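Local atomic coordinates of ferulic acid decarboxylase 1 (Candida dubliniensis, PDB entry 4ZAD), a protein that catalyses the reversible decarboxylation of aromatic carboxylic acids such as ferulic, p-coumaric and cinnamic acid to vinyl products, using prenylated FMN and manganese. Residues Leu148-Thr159 against Ile317-Leu325; Trp163-Asn174 against His197-Trp205. All coordinates share one frame; numbering follows the deposited sequence.

Contact 1. Residues Leu148-Thr159 against Ile317-Leu325; sequences LHHGDGGKFIQT and IMPISNPGL. With 4LU (1-deoxy-5-O-phosphono-1-(3,3,4,5-tetramethyl-9,11-dioxo-2,3,8,9,10,11-hexahydro-7H-quinolino[1,8-fg]pteridin-12-ium-7-y l)-D-ribitol), chain E.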
loop_
_atom_site.group_PDB
_atom_site.type_symbol
_atom_site.label_atom_id
_atom_site.label_comp_id
_atom_site.label_asym_id
_atom_site.label_seq_id
_atom_site.Cartn_x
_atom_site.Cartn_y
_atom_site.Cartn_z
ATOM N N LEU A 148 19.089 -15.062 14.492
ATOM C CA LEU A 148 18.363 -14.718 13.294
ATOM C C LEU A 148 18.445 -13.237 12.978
ATOM O O LEU A 148 18.582 -12.864 11.800
ATOM C CB LEU A 148 16.907 -15.159 13.440
ATOM C CG LEU A 148 16.735 -16.659 13.401
ATOM C CD1 LEU A 148 15.302 -17.060 13.735
ATOM C CD2 LEU A 148 17.174 -17.139 11.975
ATOM N N HIS A 149 18.362 -12.408 14.017
ATOM C CA HIS A 149 18.457 -10.977 13.845
ATOM C C HIS A 149 19.458 -10.353 14.811
ATOM O O HIS A 149 19.481 -10.717 15.966
ATOM C CB HIS A 149 17.127 -10.271 14.099
ATOM C CG HIS A 149 15.915 -11.024 13.681
ATOM N ND1 HIS A 149 15.426 -12.103 14.385
ATOM C CD2 HIS A 149 15.017 -10.775 12.703
ATOM C CE1 HIS A 149 14.313 -12.521 13.816
ATOM N NE2 HIS A 149 14.042 -11.729 12.796
ATOM N N HIS A 150 20.228 -9.368 14.343
ATOM C CA HIS A 150 20.979 -8.475 15.233
ATOM C C HIS A 150 20.043 -7.954 16.285
ATOM O O HIS A 150 18.980 -7.414 15.953
ATOM C CB HIS A 150 21.548 -7.271 14.466
ATOM C CG HIS A 150 22.530 -6.458 15.258
ATOM N ND1 HIS A 150 23.690 -6.996 15.783
ATOM C CD2 HIS A 150 22.531 -5.148 15.603
ATOM C CE1 HIS A 150 24.351 -6.055 16.435
ATOM N NE2 HIS A 150 23.669 -4.923 16.340
ATOM N N GLY A 151 20.438 -8.119 17.548
ATOM C CA GLY A 151 19.667 -7.630 18.696
ATOM C C GLY A 151 18.765 -8.703 19.309
ATOM O O GLY A 151 18.100 -8.466 20.329
ATOM N N ASP A 152 18.728 -9.876 18.690
ATOM C CA ASP A 152 17.944 -10.961 19.244
ATOM C C ASP A 152 18.625 -11.284 20.565
ATOM O O ASP A 152 19.837 -11.299 20.637
ATOM C CB ASP A 152 17.919 -12.192 18.311
ATOM C CG ASP A 152 16.865 -12.096 17.200
ATOM O OD1 ASP A 152 16.143 -11.084 17.098
ATOM O OD2 ASP A 152 16.777 -13.060 16.391
ATOM N N GLY A 153 17.853 -11.540 21.612
ATOM C CA GLY A 153 18.445 -11.766 22.938
ATOM C C GLY A 153 18.925 -13.183 23.175
ATOM O O GLY A 153 19.309 -13.528 24.265
ATOM N N GLY A 154 18.890 -14.014 22.142
ATOM C CA GLY A 154 19.380 -15.386 22.223
ATOM C C GLY A 154 19.339 -16.026 20.847
ATOM O O GLY A 154 18.981 -15.388 19.832
ATOM N N LYS A 155 19.693 -17.297 20.802
ATOM C CA LYS A 155 19.536 -18.050 19.590
ATOM C C LYS A 155 18.152 -18.728 19.620
ATOM O O LYS A 155 17.832 -19.498 20.535
ATOM C CB LYS A 155 20.657 -19.055 19.462
ATOM C CG LYS A 155 22.096 -18.463 19.474
ATOM C CD LYS A 155 23.128 -19.616 19.680
ATOM C CE LYS A 155 24.588 -19.214 19.539
ATOM N NZ LYS A 155 25.331 -20.394 19.013
ATOM N N PHE A 156 17.323 -18.413 18.635
ATOM C CA PHE A 156 15.945 -18.914 18.616
ATOM C C PHE A 156 15.803 -20.241 17.885
ATOM O O PHE A 156 15.662 -20.302 16.652
ATOM C CB PHE A 156 14.994 -17.858 18.093
ATOM C CG PHE A 156 14.526 -16.902 19.162
ATOM C CD1 PHE A 156 15.236 -15.753 19.443
ATOM C CD2 PHE A 156 13.361 -17.155 19.889
ATOM C CE1 PHE A 156 14.791 -14.877 20.423
ATOM C CE2 PHE A 156 12.924 -16.291 20.870
ATOM C CZ PHE A 156 13.616 -15.174 21.144
ATOM N N ILE A 157 15.843 -21.309 18.674
ATOM C CA ILE A 157 15.881 -22.665 18.154
ATOM C C ILE A 157 14.497 -23.058 17.675
ATOM O O ILE A 157 14.357 -23.885 16.783
ATOM C CB ILE A 157 16.403 -23.650 19.232
ATOM C CG1 ILE A 157 16.759 -25.004 18.626
ATOM C CG2 ILE A 157 15.404 -23.812 20.406
ATOM C CD1 ILE A 157 17.359 -25.944 19.636
ATOM N N GLN A 158 13.482 -22.435 18.254
ATOM C CA GLN A 158 12.090 -22.793 17.997
ATOM C C GLN A 158 11.402 -21.645 17.321
ATOM O O GLN A 158 10.981 -20.669 17.944
ATOM C CB GLN A 158 11.395 -23.222 19.285
ATOM C CG GLN A 158 9.903 -23.034 19.382
ATOM C CD GLN A 158 9.102 -23.654 18.267
ATOM O OE1 GLN A 158 9.634 -24.151 17.289
ATOM N NE2 GLN A 158 7.789 -23.592 18.408
ATOM N N THR A 159 11.328 -21.768 16.006
ATOM C CA THR A 159 10.608 -20.829 15.202
ATOM C C THR A 159 9.620 -21.546 14.292
ATOM O O THR A 159 8.792 -20.892 13.704
ATOM C CB THR A 159 11.564 -19.920 14.385
ATOM O OG1 THR A 159 12.228 -20.679 13.354
ATOM C CG2 THR A 159 12.596 -19.300 15.295
ATOM N N ILE A 317 16.456 -32.344 9.619
ATOM C CA ILE A 317 16.292 -31.019 9.021
ATOM C C ILE A 317 15.399 -30.165 9.919
ATOM O O ILE A 317 14.305 -30.562 10.305
ATOM C CB ILE A 317 15.712 -31.079 7.583
ATOM C CG1 ILE A 317 16.607 -31.944 6.685
ATOM C CG2 ILE A 317 15.602 -29.689 6.998
ATOM C CD1 ILE A 317 15.851 -32.533 5.473
ATOM N N MET A 318 15.873 -28.984 10.264
ATOM C CA MET A 318 15.016 -28.126 10.994
ATOM C C MET A 318 14.415 -27.000 10.176
ATOM O O MET A 318 15.141 -26.168 9.639
ATOM C CB MET A 318 15.686 -27.545 12.212
ATOM C CG MET A 318 14.606 -26.862 12.996
ATOM S SD MET A 318 14.913 -26.745 14.691
ATOM C CE MET A 318 16.098 -25.381 14.620
ATOM N N PRO A 319 13.075 -26.931 10.136
ATOM C CA PRO A 319 12.504 -25.749 9.555
ATOM C C PRO A 319 12.601 -24.576 10.511
ATOM O O PRO A 319 12.710 -24.745 11.735
ATOM C CB PRO A 319 11.081 -26.135 9.297
ATOM C CG PRO A 319 10.782 -27.171 10.307
ATOM C CD PRO A 319 12.045 -27.857 10.627
ATOM N N ILE A 320 12.563 -23.388 9.913
ATOM C CA ILE A 320 12.933 -22.141 10.564
ATOM C C ILE A 320 12.030 -21.064 9.944
ATOM O O ILE A 320 11.718 -21.149 8.765
ATOM C CB ILE A 320 14.495 -21.936 10.318
ATOM C CG1 ILE A 320 15.310 -22.714 11.382
ATOM C CG2 ILE A 320 14.952 -20.486 10.179
ATOM C CD1 ILE A 320 15.102 -22.266 12.883
ATOM N N SER A 321 11.563 -20.115 10.764
ATOM C CA SER A 321 10.984 -18.837 10.294
ATOM C C SER A 321 11.678 -17.607 10.901
ATOM O O SER A 321 11.912 -17.520 12.104
ATOM C CB SER A 321 9.493 -18.739 10.573
ATOM O OG SER A 321 8.997 -17.457 10.242
ATOM N N ASN A 322 11.962 -16.636 10.049
ATOM C CA ASN A 322 12.779 -15.501 10.415
ATOM C C ASN A 322 11.952 -14.288 10.116
ATOM O O ASN A 322 12.002 -13.766 9.008
ATOM C CB ASN A 322 14.072 -15.522 9.610
ATOM C CG ASN A 322 15.012 -14.405 9.971
ATOM O OD1 ASN A 322 14.960 -13.849 11.078
ATOM N ND2 ASN A 322 15.887 -14.052 9.019
ATOM N N PRO A 323 11.164 -13.850 11.100
ATOM C CA PRO A 323 10.141 -12.863 10.875
ATOM C C PRO A 323 10.696 -11.474 10.709
ATOM O O PRO A 323 11.707 -11.142 11.310
ATOM C CB PRO A 323 9.307 -12.925 12.170
ATOM C CG PRO A 323 9.647 -14.174 12.788
ATOM C CD PRO A 323 11.082 -14.346 12.477
ATOM N N GLY A 324 10.025 -10.695 9.881
ATOM C CA GLY A 324 10.330 -9.289 9.720
ATOM C C GLY A 324 9.293 -8.608 8.841
ATOM O O GLY A 324 8.066 -8.756 9.049
ATOM N N LEU A 325 9.787 -7.863 7.854
ATOM C CA LEU A 325 8.911 -7.197 6.911
ATOM C C LEU A 325 8.164 -8.221 6.125
ATOM O O LEU A 325 8.569 -9.369 6.117
ATOM C CB LEU A 325 9.693 -6.278 5.956
ATOM C CG LEU A 325 9.789 -4.918 6.644
ATOM C CD1 LEU A 325 11.181 -4.794 7.351
ATOM C CD2 LEU A 325 9.461 -3.804 5.679
HETATM C C9 4LU E . 3.156 -18.215 14.401
HETATM C C8 4LU E . 4.073 -18.732 13.477
HETATM C C7 4LU E . 5.453 -18.574 13.673
HETATM C C10 4LU E . 3.101 -17.319 17.979
HETATM C C6 4LU E . 5.905 -17.770 14.844
HETATM N N3 4LU E . 3.971 -16.727 20.499
HETATM C C2 4LU E . 2.693 -17.074 20.304
HETATM C C13 4LU E . 7.834 -18.899 15.647
HETATM C C5 4LU E . 7.332 -17.574 15.124
HETATM C C1 4LU E . 6.528 -16.267 17.111
HETATM O O2 4LU E . 1.960 -17.129 21.300
HETATM N N1 4LU E . 2.258 -17.365 19.054
HETATM C C4 4LU E . 4.844 -16.645 19.474
HETATM O O4 4LU E . 6.005 -16.308 19.805
HETATM C C4A 4LU E . 4.442 -16.927 18.189
HETATM N N5 4LU E . 5.268 -16.523 16.901
HETATM C C3 4LU E . 7.549 -16.746 16.299
HETATM C C12 4LU E . 8.169 -17.174 13.914
HETATM C C5A 4LU E . 4.881 -17.207 15.761
HETATM C C7M 4LU E . 6.478 -19.134 12.722
HETATM C C8M 4LU E . 3.505 -19.502 12.313
HETATM C C9A 4LU E . 3.533 -17.607 15.608
HETATM N N10 4LU E . 2.641 -17.635 16.737
HETATM C "C1'" 4LU E . 1.197 -17.427 16.562
HETATM C "C2'" 4LU E . 0.483 -18.713 16.976
HETATM O "O2'" 4LU E . 1.148 -19.829 16.350
HETATM C "C3'" 4LU E . -1.011 -18.693 16.626
HETATM O "O3'" 4LU E . -1.671 -17.641 17.362
HETATM C "C4'" 4LU E . -1.703 -20.040 16.927
HETATM O "O4'" 4LU E . -3.122 -19.859 16.905
HETATM C "C5'" 4LU E . -1.330 -20.574 18.321
HETATM O "O5'" 4LU E . -1.987 -21.778 18.662
HETATM P P 4LU E . -3.213 -21.852 19.668
HETATM O O2P 4LU E . -3.302 -23.373 19.787
HETATM O O3P 4LU E . -4.343 -21.130 18.903
HETATM O O1P 4LU E . -2.786 -21.113 20.918
#
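Thr159 and Ser321 bring the two backbones closest, CA to CA 5.3 Å, and Leu148 and Asn322 meet farther along, while the loop between them swings off through a type II turn at His149-Asp152. Thr159 OG1 accepts the backbone N-H of Ser321 at 2.7 Å, nearly straight. Its chi1 of 69° wedges OG1 between its own N and carbonyl carbon, and there it also meets Ile320 CD1. Next along, Ile157 and Met318 cross at about a right angle, with the bend of the methionine chain at chi3 bringing Met318 CE to 3.2 Å from Ile157 O.

At the other end His149 is gripped at both nitrogens. His149 ND1 donates in the ring plane to the syn lone pair of Asp152 OD2 at 2.6 Å. His149 NE2 donates to Pro323 O at 2.8 Å, in the carbonyl plane. Two donated bonds beside a carboxylate would suit a positively charged ring. Asn322 OD1 sits over one face of that ring and also against Leu148 CB, 3.3 Å away, while Asn322 ND2 is hydrogen-bonded to Tyr496 OH of the second subunit.

The cofactor's gem-dimethyl group rests here: Pro323 CG lies 3.5 Å from 4LU C12. Ser321 CB packs 3.7 Å from 4LU C7M, and Ser321 OG is hydrogen-bonded to Glu329. Within this chain, strand 317-319 is an outermost strand of a four-stranded mixed sheet, beside strand 69-71, with Ile317 against helix 9-19 and Met318 reaching Phe220 of strand 214-220.

Contact 2. Residues Trp163-Asn174 against His197-Trp205; sequences WVLQTPDKSWTN and HVKQVSDAW. With MN (manganese (II) ion), chain C; 4LU (1-deoxy-5-O-phosphono-1-(3,3,4,5-tetramethyl-9,11-dioxo-2,3,8,9,10,11-hexahydro-7H-quinolino[1,8-fg]pteridin-12-ium-7-y l)-D-ribitol), chain E.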
loop_
_atom_site.group_PDB
_atom_site.type_symbol
_atom_site.label_atom_id
_atom_site.label_comp_id
_atom_site.label_asym_id
_atom_site.label_seq_id
_atom_site.Cartn_x
_atom_site.Cartn_y
_atom_site.Cartn_z
ATOM N N TRP A 163 4.596 -27.137 19.777
ATOM C CA TRP A 163 4.558 -27.472 21.200
ATOM C C TRP A 163 3.339 -28.304 21.352
ATOM O O TRP A 163 2.283 -27.922 20.855
ATOM C CB TRP A 163 4.394 -26.247 22.110
ATOM C CG TRP A 163 5.487 -25.239 22.083
ATOM C CD1 TRP A 163 5.480 -24.056 21.437
ATOM C CD2 TRP A 163 6.738 -25.322 22.758
ATOM N NE1 TRP A 163 6.661 -23.394 21.644
ATOM C CE2 TRP A 163 7.452 -24.159 22.458
ATOM C CE3 TRP A 163 7.339 -26.288 23.552
ATOM C CZ2 TRP A 163 8.716 -23.917 22.956
ATOM C CZ3 TRP A 163 8.607 -26.053 24.025
ATOM C CH2 TRP A 163 9.279 -24.879 23.732
ATOM N N VAL A 164 3.509 -29.431 22.047
ATOM C CA VAL A 164 2.439 -30.326 22.387
ATOM C C VAL A 164 2.272 -30.228 23.880
ATOM O O VAL A 164 3.194 -30.599 24.619
ATOM C CB VAL A 164 2.829 -31.773 22.011
ATOM C CG1 VAL A 164 1.699 -32.783 22.378
ATOM C CG2 VAL A 164 3.246 -31.853 20.529
ATOM N N LEU A 165 1.132 -29.689 24.323
ATOM C CA LEU A 165 0.776 -29.613 25.738
ATOM C C LEU A 165 -0.605 -30.208 25.867
ATOM O O LEU A 165 -1.438 -30.023 24.988
ATOM C CB LEU A 165 0.786 -28.157 26.244
ATOM C CG LEU A 165 2.053 -27.549 26.914
ATOM C CD1 LEU A 165 3.363 -28.169 26.433
ATOM C CD2 LEU A 165 2.156 -26.038 26.708
ATOM N N GLN A 166 -0.831 -30.940 26.963
ATOM C CA GLN A 166 -2.110 -31.594 27.273
ATOM C C GLN A 166 -2.614 -31.156 28.651
ATOM O O GLN A 166 -1.826 -30.995 29.574
ATOM C CB GLN A 166 -1.887 -33.098 27.278
ATOM C CG GLN A 166 -3.150 -33.955 27.442
ATOM C CD GLN A 166 -2.818 -35.431 27.437
ATOM O OE1 GLN A 166 -2.441 -36.013 28.474
ATOM N NE2 GLN A 166 -2.937 -36.049 26.271
ATOM N N THR A 167 -3.916 -30.942 28.785
ATOM C CA THR A 167 -4.537 -30.560 30.068
ATOM C C THR A 167 -4.416 -31.705 31.096
ATOM O O THR A 167 -4.233 -32.856 30.721
ATOM C CB THR A 167 -6.042 -30.173 29.876
ATOM O OG1 THR A 167 -6.719 -31.233 29.208
ATOM C CG2 THR A 167 -6.193 -28.919 29.057
ATOM N N PRO A 168 -4.484 -31.398 32.403
ATOM C CA PRO A 168 -4.293 -32.497 33.395
ATOM C C PRO A 168 -5.297 -33.645 33.255
ATOM O O PRO A 168 -4.905 -34.806 33.301
ATOM C CB PRO A 168 -4.433 -31.797 34.753
ATOM C CG PRO A 168 -4.341 -30.312 34.484
ATOM C CD PRO A 168 -4.670 -30.075 33.037
ATOM N N ASP A 169 -6.566 -33.311 33.016
ATOM C CA ASP A 169 -7.622 -34.320 32.806
ATOM C C ASP A 169 -7.586 -35.018 31.443
ATOM O O ASP A 169 -8.480 -35.830 31.165
ATOM C CB ASP A 169 -9.042 -33.734 33.090
ATOM C CG ASP A 169 -9.534 -32.676 32.054
ATOM O OD1 ASP A 169 -8.957 -32.475 30.950
ATOM O OD2 ASP A 169 -10.568 -32.033 32.363
ATOM N N LYS A 170 -6.611 -34.683 30.593
ATOM C CA LYS A 170 -6.458 -35.290 29.254
ATOM C C LYS A 170 -7.567 -34.975 28.208
ATOM O O LYS A 170 -7.621 -35.609 27.175
ATOM C CB LYS A 170 -6.286 -36.825 29.357
ATOM C CG LYS A 170 -5.134 -37.319 30.275
ATOM C CD LYS A 170 -4.952 -38.862 30.256
ATOM C CE LYS A 170 -3.656 -39.335 30.989
ATOM N NZ LYS A 170 -3.611 -40.834 31.393
ATOM N N SER A 171 -8.422 -33.996 28.449
ATOM C CA SER A 171 -9.527 -33.711 27.535
ATOM C C SER A 171 -9.122 -32.832 26.329
ATOM O O SER A 171 -9.872 -32.703 25.362
ATOM C CB SER A 171 -10.695 -33.064 28.300
ATOM O OG SER A 171 -10.367 -31.745 28.699
ATOM N N TRP A 172 -7.935 -32.242 26.363
ATOM C CA TRP A 172 -7.552 -31.303 25.309
ATOM C C TRP A 172 -6.061 -31.381 25.072
ATOM O O TRP A 172 -5.282 -31.137 25.990
ATOM C CB TRP A 172 -7.966 -29.893 25.733
ATOM C CG TRP A 172 -7.460 -28.746 24.900
ATOM C CD1 TRP A 172 -6.992 -28.783 23.619
ATOM C CD2 TRP A 172 -7.424 -27.374 25.301
ATOM N NE1 TRP A 172 -6.655 -27.514 23.204
ATOM C CE2 TRP A 172 -6.918 -26.635 24.218
ATOM C CE3 TRP A 172 -7.777 -26.704 26.471
ATOM C CZ2 TRP A 172 -6.760 -25.270 24.268
ATOM C CZ3 TRP A 172 -7.644 -25.369 26.521
ATOM C CH2 TRP A 172 -7.126 -24.645 25.427
ATOM N N THR A 173 -5.665 -31.750 23.855
ATOM C CA THR A 173 -4.243 -31.790 23.500
ATOM C C THR A 173 -4.000 -30.728 22.481
ATOM O O THR A 173 -4.504 -30.829 21.352
ATOM C CB THR A 173 -3.826 -33.145 22.906
ATOM O OG1 THR A 173 -3.976 -34.164 23.908
ATOM C CG2 THR A 173 -2.363 -33.104 22.419
ATOM N N ASN A 174 -3.260 -29.695 22.869
ATOM C CA ASN A 174 -3.067 -28.540 22.006
ATOM C C ASN A 174 -1.748 -28.620 21.246
ATOM O O ASN A 174 -0.721 -28.959 21.825
ATOM C CB ASN A 174 -3.124 -27.241 22.809
ATOM C CG ASN A 174 -3.344 -26.028 21.930
ATOM O OD1 ASN A 174 -4.486 -25.679 21.606
ATOM N ND2 ASN A 174 -2.250 -25.379 21.527
ATOM N N HIS A 197 -3.087 -20.607 23.657
ATOM C CA HIS A 197 -3.326 -21.902 24.243
ATOM C C HIS A 197 -2.176 -22.501 25.062
ATOM O O HIS A 197 -2.431 -23.176 26.048
ATOM C CB HIS A 197 -3.865 -22.872 23.188
ATOM C CG HIS A 197 -5.258 -22.535 22.761
ATOM N ND1 HIS A 197 -6.050 -21.682 23.493
ATOM C CD2 HIS A 197 -6.011 -22.958 21.726
ATOM C CE1 HIS A 197 -7.226 -21.573 22.915
ATOM N NE2 HIS A 197 -7.230 -22.342 21.841
ATOM N N VAL A 198 -0.923 -22.240 24.691
ATOM C CA VAL A 198 0.202 -22.724 25.524
ATOM C C VAL A 198 0.029 -22.241 26.960
ATOM O O VAL A 198 0.405 -22.959 27.880
ATOM C CB VAL A 198 1.604 -22.327 25.010
ATOM C CG1 VAL A 198 1.961 -23.095 23.763
ATOM C CG2 VAL A 198 1.672 -20.878 24.730
ATOM N N LYS A 199 -0.554 -21.044 27.135
ATOM C CA LYS A 199 -0.881 -20.496 28.464
ATOM C C LYS A 199 -2.167 -21.031 29.080
ATOM O O LYS A 199 -2.158 -21.403 30.211
ATOM C CB LYS A 199 -0.980 -18.967 28.414
ATOM C CG LYS A 199 -1.396 -18.336 29.720
ATOM C CD LYS A 199 -0.541 -17.149 30.077
ATOM C CE LYS A 199 -0.790 -16.707 31.545
ATOM N NZ LYS A 199 -2.265 -16.685 31.857
ATOM N N GLN A 200 -3.274 -21.025 28.341
ATOM C CA GLN A 200 -4.518 -21.652 28.797
ATOM C C GLN A 200 -4.303 -23.032 29.397
ATOM O O GLN A 200 -4.748 -23.311 30.522
ATOM C CB GLN A 200 -5.570 -21.714 27.677
ATOM C CG GLN A 200 -6.269 -20.375 27.500
ATOM C CD GLN A 200 -7.417 -20.376 26.507
ATOM O OE1 GLN A 200 -7.416 -19.562 25.571
ATOM N NE2 GLN A 200 -8.395 -21.259 26.698
ATOM N N VAL A 201 -3.577 -23.866 28.653
ATOM C CA VAL A 201 -3.361 -25.263 29.025
ATOM C C VAL A 201 -2.457 -25.354 30.233
ATOM O O VAL A 201 -2.724 -26.109 31.146
ATOM C CB VAL A 201 -2.790 -26.087 27.868
ATOM C CG1 VAL A 201 -2.628 -27.515 28.296
ATOM C CG2 VAL A 201 -3.715 -26.028 26.671
ATOM N N SER A 202 -1.400 -24.563 30.255
ATOM C CA SER A 202 -0.484 -24.618 31.367
ATOM C C SER A 202 -1.112 -23.953 32.611
ATOM O O SER A 202 -0.731 -24.324 33.742
ATOM C CB SER A 202 0.860 -23.984 30.999
ATOM O OG SER A 202 0.715 -22.654 30.506
ATOM N N ASP A 203 -2.055 -23.005 32.393
ATOM C CA ASP A 203 -2.807 -22.335 33.466
ATOM C C ASP A 203 -3.553 -23.397 34.264
ATOM O O ASP A 203 -3.836 -23.192 35.427
ATOM C CB ASP A 203 -3.886 -21.356 32.951
ATOM C CG ASP A 203 -3.395 -19.924 32.730
ATOM O OD1 ASP A 203 -2.282 -19.573 33.111
ATOM O OD2 ASP A 203 -4.165 -19.125 32.128
ATOM N N ALA A 204 -3.909 -24.498 33.597
ATOM C CA ALA A 204 -4.676 -25.570 34.213
ATOM C C ALA A 204 -3.776 -26.359 35.151
ATOM O O ALA A 204 -4.212 -26.795 36.232
ATOM C CB ALA A 204 -5.291 -26.477 33.157
ATOM N N TRP A 205 -2.527 -26.543 34.752
ATOM C CA TRP A 205 -1.587 -27.249 35.587
ATOM C C TRP A 205 -1.239 -26.423 36.800
ATOM O O TRP A 205 -0.982 -26.961 37.867
ATOM C CB TRP A 205 -0.341 -27.606 34.804
ATOM C CG TRP A 205 -0.559 -28.763 33.844
ATOM C CD1 TRP A 205 -1.119 -28.699 32.610
ATOM C CD2 TRP A 205 -0.200 -30.139 34.045
ATOM N NE1 TRP A 205 -1.128 -29.942 32.023
ATOM C CE2 TRP A 205 -0.558 -30.839 32.876
ATOM C CE3 TRP A 205 0.396 -30.839 35.094
ATOM C CZ2 TRP A 205 -0.367 -32.196 32.734
ATOM C CZ3 TRP A 205 0.594 -32.189 34.961
ATOM C CH2 TRP A 205 0.207 -32.866 33.786
HETATM MN MN MN C . -5.200 -24.478 20.007
HETATM C C9 4LU E . 3.156 -18.215 14.401
HETATM C C8 4LU E . 4.073 -18.732 13.477
HETATM C C7 4LU E . 5.453 -18.574 13.673
HETATM C C10 4LU E . 3.101 -17.319 17.979
HETATM C C6 4LU E . 5.905 -17.770 14.844
HETATM N N3 4LU E . 3.971 -16.727 20.499
HETATM C C2 4LU E . 2.693 -17.074 20.304
HETATM C C13 4LU E . 7.834 -18.899 15.647
HETATM C C5 4LU E . 7.332 -17.574 15.124
HETATM C C1 4LU E . 6.528 -16.267 17.111
HETATM O O2 4LU E . 1.960 -17.129 21.300
HETATM N N1 4LU E . 2.258 -17.365 19.054
HETATM C C4 4LU E . 4.844 -16.645 19.474
HETATM O O4 4LU E . 6.005 -16.308 19.805
HETATM C C4A 4LU E . 4.442 -16.927 18.189
HETATM N N5 4LU E . 5.268 -16.523 16.901
HETATM C C3 4LU E . 7.549 -16.746 16.299
HETATM C C12 4LU E . 8.169 -17.174 13.914
HETATM C C5A 4LU E . 4.881 -17.207 15.761
HETATM C C7M 4LU E . 6.478 -19.134 12.722
HETATM C C8M 4LU E . 3.505 -19.502 12.313
HETATM C C9A 4LU E . 3.533 -17.607 15.608
HETATM N N10 4LU E . 2.641 -17.635 16.737
HETATM C "C1'" 4LU E . 1.197 -17.427 16.562
HETATM C "C2'" 4LU E . 0.483 -18.713 16.976
HETATM O "O2'" 4LU E . 1.148 -19.829 16.350
HETATM C "C3'" 4LU E . -1.011 -18.693 16.626
HETATM O "O3'" 4LU E . -1.671 -17.641 17.362
HETATM C "C4'" 4LU E . -1.703 -20.040 16.927
HETATM O "O4'" 4LU E . -3.122 -19.859 16.905
HETATM C "C5'" 4LU E . -1.330 -20.574 18.321
HETATM O "O5'" 4LU E . -1.987 -21.778 18.662
HETATM P P 4LU E . -3.213 -21.852 19.668
HETATM O O2P 4LU E . -3.302 -23.373 19.787
HETATM O O3P 4LU E . -4.343 -21.130 18.903
HETATM O O1P 4LU E . -2.786 -21.113 20.918
HETATM O O HOH W 1 -6.211 -22.950 18.623
HETATM O O HOH W 2 -7.274 -25.525 20.248
#
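Val201 is where helix 197-205 and the hairpin 163-174 pack tightly, the helix running at 35° to strand 163-166 with the axes 8.2 Å apart. Its CG1, anti to the backbone N, points at Leu165 CB and the Gln166-Thr167 peptide; its CG2 lies over a face of Trp172 in a CH-pi contact, 6° off the normal to the six-membered ring. Trp172 in turn sets its edge on the face of His197, a T-shaped pair in which Trp172 CZ2 comes within 3.5 Å of His197 CG.

Toward the turn the contact opens to solvent: CG of exposed Pro168 lies over the five-membered ring of Trp205, a CH-pi contact, Pro168 CD touches Ala204 CB, and a single hydrogen bond holds this end, Trp205 NE1 to Gln166 O at 2.8 Å.

The opposite end is a metal-phosphate site. Asn174 OD1 binds the manganese ion at 2.1 Å; its ND2 donates to 4LU O2P, itself a metal ligand along with Glu240 and two waters. As modelled, the predicted ligand His197 turns carbon CD2, not NE2, to the metal, so its part is doubtful. His197 N donates to 4LU O1P at 2.8 Å, the familiar placing of a helix N-terminus against a phosphate.

How the contacts relate
Contact 2 is nested along the chain inside the long loop closed by contact 1: segment 148-159 leads into strand 162-166, the hairpin and helix 197-207 follow, and segment 317-325 comes last. All four segments belong to the Rift-related, FMN-binding region of the UbiD family. The centres are about 25 Å apart, yet the contacts meet where Gln158 NE2 packs at 3.4 Å from Trp163 NE1, and strand 214-220 borders both. The prenylated FMN bridges the rest of the distance. Contact 1 faces its prenyl-derived ring, close to the predicted proton donor Glu289, whereas contact 2 takes the phosphate and manganese, so the two meet opposite ends of one cofactor, which Lys405, Gln196 and Arg179 also hold.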